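Intracellular protein transport protein USO1 (Saccharomyces cerevisiae S288c, PDB 6LSU) tethers transport vesicles on their way from the endoplasmic reticulum to the Golgi, its globular head being the part described here. Local coordinates at residues Ile206-Ile211 against Ser250-Asp255. Residues are numbered along the deposited sequence; the frame is centred on the assembly and turned at random.
Sequences IRDEAI and SLVVND
Val252 meets Asp208 and Ile211 through the two branches of its fork. Its CB points at helix 204-218. CG1, anti to the backbone N (chi1 177°), lies 3.9 Å from CD1 of Ile211 and near OD1 of Asp208, with NH2 of Arg207 a little farther off. CG2, beside the backbone N and anti to the carbonyl carbon, sits 3.6 Å from OD2 of Asp208, against the carboxylate. That carboxylate is pinned from its own helix: Arg207 grips OD1 side-on, with NE and NH2 each 3.0 Å from OD1 of Asp208, and OD1 lies almost in the guanidinium plane. NH2 also forms a salt bridge with Glu244, at the C-terminal end of helix 233-244. An alanine in place of Asp208 would probably leave NE of Arg207 without this acceptor, the guanidinium held less firmly and by Glu244, and open a gap beside CG2 of Val252. The helices belong to consecutive armadillo repeats, ARM 3 and ARM 4, of the superhelical head; these segments run in broadly the same direction, at 42°, with axes 9.9 Å apart. One turn on, Ile211 points across and its CG2 comes within 3.6 Å of CB of Asp255, the two side chains crossing at about a right angle. A water also bridges the helices, donating to the backbone O of Asp208 and, at 2.6 Å, to OD1 of Asp255. The same OD1 holds a salt bridge to Arg111, from helix 103-112.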
ATOM      1  N   ILE A 206       6.814 -26.126 -17.883  1.00 56.73           N
ATOM      2  CA  ILE A 206       6.277 -26.848 -16.699  1.00 57.47           C
ATOM      3  C   ILE A 206       6.673 -26.052 -15.453  1.00 56.87           C
ATOM      4  O   ILE A 206       5.871 -25.932 -14.525  1.00 56.21           O
ATOM      5  CB  ILE A 206       6.775 -28.306 -16.659  1.00 61.81           C
ATOM      6  CG1 ILE A 206       6.116 -29.129 -17.767  1.00 64.58           C
ATOM      7  CG2 ILE A 206       6.533 -28.915 -15.276  1.00 61.66           C
ATOM      8  CD1 ILE A 206       6.817 -30.426 -18.049  1.00 71.92           C
ATOM      9  N   ARG A 207       7.916 -25.580 -15.404  1.00 60.78           N
ATOM     10  CA  ARG A 207       8.412 -24.760 -14.277  1.00 60.42           C
ATOM     11  C   ARG A 207       7.485 -23.540 -14.131  1.00 56.07           C
ATOM     12  O   ARG A 207       6.903 -23.389 -13.065  1.00 56.05           O
ATOM     13  CB  ARG A 207       9.868 -24.377 -14.533  1.00 63.66           C
ATOM     14  CG  ARG A 207      10.469 -23.500 -13.451  1.00 64.49           C
ATOM     15  CD  ARG A 207      11.662 -22.744 -13.986  1.00 59.51           C
ATOM     16  NE  ARG A 207      11.304 -21.710 -14.937  1.00 58.54           N
ATOM     17  CZ  ARG A 207      12.179 -20.856 -15.475  1.00 62.37           C
ATOM     18  NH1 ARG A 207      13.454 -20.925 -15.120  1.00 67.47           N
ATOM     19  NH2 ARG A 207      11.805 -19.914 -16.332  1.00 61.07           N
ATOM     20  N   ASP A 208       7.265 -22.804 -15.217  1.00 56.43           N
ATOM     21  CA  ASP A 208       6.467 -21.548 -15.272  1.00 54.30           C
ATOM     22  C   ASP A 208       5.027 -21.849 -14.850  1.00 54.19           C
ATOM     23  O   ASP A 208       4.517 -21.196 -13.866  1.00 50.50           O
ATOM     24  CB  ASP A 208       6.561 -20.931 -16.667  1.00 54.18           C
ATOM     25  CG  ASP A 208       7.954 -20.437 -17.066  1.00 54.29           C
ATOM     26  OD1 ASP A 208       8.904 -20.516 -16.271  1.00 49.43           O
ATOM     27  OD2 ASP A 208       8.058 -19.944 -18.203  1.00 63.85           O
ATOM     28  N   GLU A 209       4.404 -22.857 -15.493  1.00 51.10           N
ATOM     29  CA  GLU A 209       3.003 -23.227 -15.141  1.00 52.67           C
ATOM     30  C   GLU A 209       2.882 -23.629 -13.667  1.00 53.55           C
ATOM     31  O   GLU A 209       1.856 -23.290 -13.042  1.00 60.44           O
ATOM     32  CB  GLU A 209       2.457 -24.358 -15.986  1.00 57.16           C
ATOM     33  CG  GLU A 209       0.980 -24.182 -16.234  1.00 59.48           C
ATOM     34  CD  GLU A 209       0.679 -22.885 -16.971  1.00 58.76           C
ATOM     35  OE1 GLU A 209      -0.449 -22.351 -16.827  1.00 67.27           O
ATOM     36  OE2 GLU A 209       1.580 -22.436 -17.709  1.00 63.82           O
ATOM     37  N   ALA A 210       3.894 -24.275 -13.104  1.00 50.62           N
ATOM     38  CA  ALA A 210       3.854 -24.816 -11.735  1.00 49.21           C
ATOM     39  C   ALA A 210       3.864 -23.675 -10.708  1.00 51.26           C
ATOM     40  O   ALA A 210       3.393 -23.912  -9.600  1.00 48.64           O
ATOM     41  CB  ALA A 210       5.016 -25.775 -11.520  1.00 52.01           C
ATOM     42  N   ILE A 211       4.489 -22.523 -11.011  1.00 55.85           N
ATOM     43  CA  ILE A 211       4.465 -21.305 -10.132  1.00 48.70           C
ATOM     44  C   ILE A 211       3.031 -20.812  -9.979  1.00 45.59           C
ATOM     45  O   ILE A 211       2.630 -20.549  -8.845  1.00 47.13           O
ATOM     46  CB  ILE A 211       5.378 -20.198 -10.700  1.00 53.17           C
ATOM     47  CG1 ILE A 211       6.802 -20.717 -10.898  1.00 51.10           C
ATOM     48  CG2 ILE A 211       5.369 -18.986  -9.747  1.00 55.96           C
ATOM     49  CD1 ILE A 211       7.690 -19.783 -11.637  1.00 54.06           C
ATOM     50  N   SER A 250       9.949 -10.684 -16.811  1.00 62.59           N
ATOM     51  CA  SER A 250       8.607 -10.108 -16.977  1.00 63.28           C
ATOM     52  C   SER A 250       7.655 -10.893 -16.063  1.00 62.13           C
ATOM     53  O   SER A 250       7.895 -10.813 -14.785  1.00 59.80           O
ATOM     54  CB  SER A 250       8.251  -9.979 -18.436  1.00 63.14           C
ATOM     55  OG  SER A 250       7.926 -11.237 -18.995  1.00 84.18           O
ATOM     56  N   LEU A 251       6.713 -11.660 -16.615  1.00 50.14           N
ATOM     57  CA  LEU A 251       5.617 -12.222 -15.805  1.00 54.03           C
ATOM     58  C   LEU A 251       6.132 -13.306 -14.842  1.00 53.43           C
ATOM     59  O   LEU A 251       5.647 -13.316 -13.668  1.00 56.83           O
ATOM     60  CB  LEU A 251       4.540 -12.760 -16.733  1.00 56.23           C
ATOM     61  CG  LEU A 251       3.455 -11.774 -17.087  1.00 56.48           C
ATOM     62  CD1 LEU A 251       2.353 -12.538 -17.837  1.00 61.28           C
ATOM     63  CD2 LEU A 251       2.895 -11.108 -15.856  1.00 56.38           C
ATOM     64  N   VAL A 252       7.079 -14.146 -15.276  1.00 47.77           N
ATOM     65  CA  VAL A 252       7.547 -15.286 -14.437  1.00 53.44           C
ATOM     66  C   VAL A 252       8.070 -14.740 -13.099  1.00 55.23           C
ATOM     67  O   VAL A 252       7.709 -15.314 -12.057  1.00 59.56           O
ATOM     68  CB  VAL A 252       8.581 -16.166 -15.157  1.00 53.03           C
ATOM     69  CG1 VAL A 252       9.080 -17.273 -14.250  1.00 57.77           C
ATOM     70  CG2 VAL A 252       7.973 -16.781 -16.400  1.00 56.11           C
ATOM     71  N   VAL A 253       8.834 -13.641 -13.122  1.00 56.82           N
ATOM     72  CA  VAL A 253       9.301 -12.961 -11.877  1.00 55.01           C
ATOM     73  C   VAL A 253       8.119 -12.426 -11.076  1.00 49.03           C
ATOM     74  O   VAL A 253       8.145 -12.571  -9.869  1.00 49.16           O
ATOM     75  CB  VAL A 253      10.318 -11.862 -12.193  1.00 51.97           C
ATOM     76  CG1 VAL A 253      10.642 -11.041 -10.977  1.00 53.25           C
ATOM     77  CG2 VAL A 253      11.561 -12.491 -12.769  1.00 54.05           C
ATOM     78  N   ASN A 254       7.126 -11.848 -11.742  1.00 49.73           N
ATOM     79  CA  ASN A 254       5.877 -11.364 -11.090  1.00 47.47           C
ATOM     80  C   ASN A 254       5.206 -12.558 -10.388  1.00 44.29           C
ATOM     81  O   ASN A 254       4.848 -12.451  -9.187  1.00 39.17           O
ATOM     82  CB  ASN A 254       4.935 -10.759 -12.123  1.00 50.61           C
ATOM     83  CG  ASN A 254       3.977  -9.754 -11.537  1.00 46.02           C
ATOM     84  OD1 ASN A 254       3.461  -8.928 -12.250  1.00 53.64           O
ATOM     85  ND2 ASN A 254       3.751  -9.787 -10.260  1.00 49.53           N
ATOM     86  N   ASP A 255       5.090 -13.683 -11.099  1.00 45.52           N
ATOM     87  CA  ASP A 255       4.542 -14.952 -10.524  1.00 45.90           C
ATOM     88  C   ASP A 255       5.415 -15.371  -9.328  1.00 44.14           C
ATOM     89  O   ASP A 255       4.886 -15.479  -8.232  1.00 43.31           O
ATOM     90  CB  ASP A 255       4.406 -16.042 -11.577  1.00 47.96           C
ATOM     91  CG  ASP A 255       3.662 -15.613 -12.854  1.00 52.83           C
ATOM     92  OD1 ASP A 255       3.999 -16.149 -13.912  1.00 53.56           O
ATOM     93  OD2 ASP A 255       2.746 -14.749 -12.802  1.00 55.33           O
TER
HETATM   94  O   HOH W   1       4.869 -18.336 -14.895  1.00 62.57           O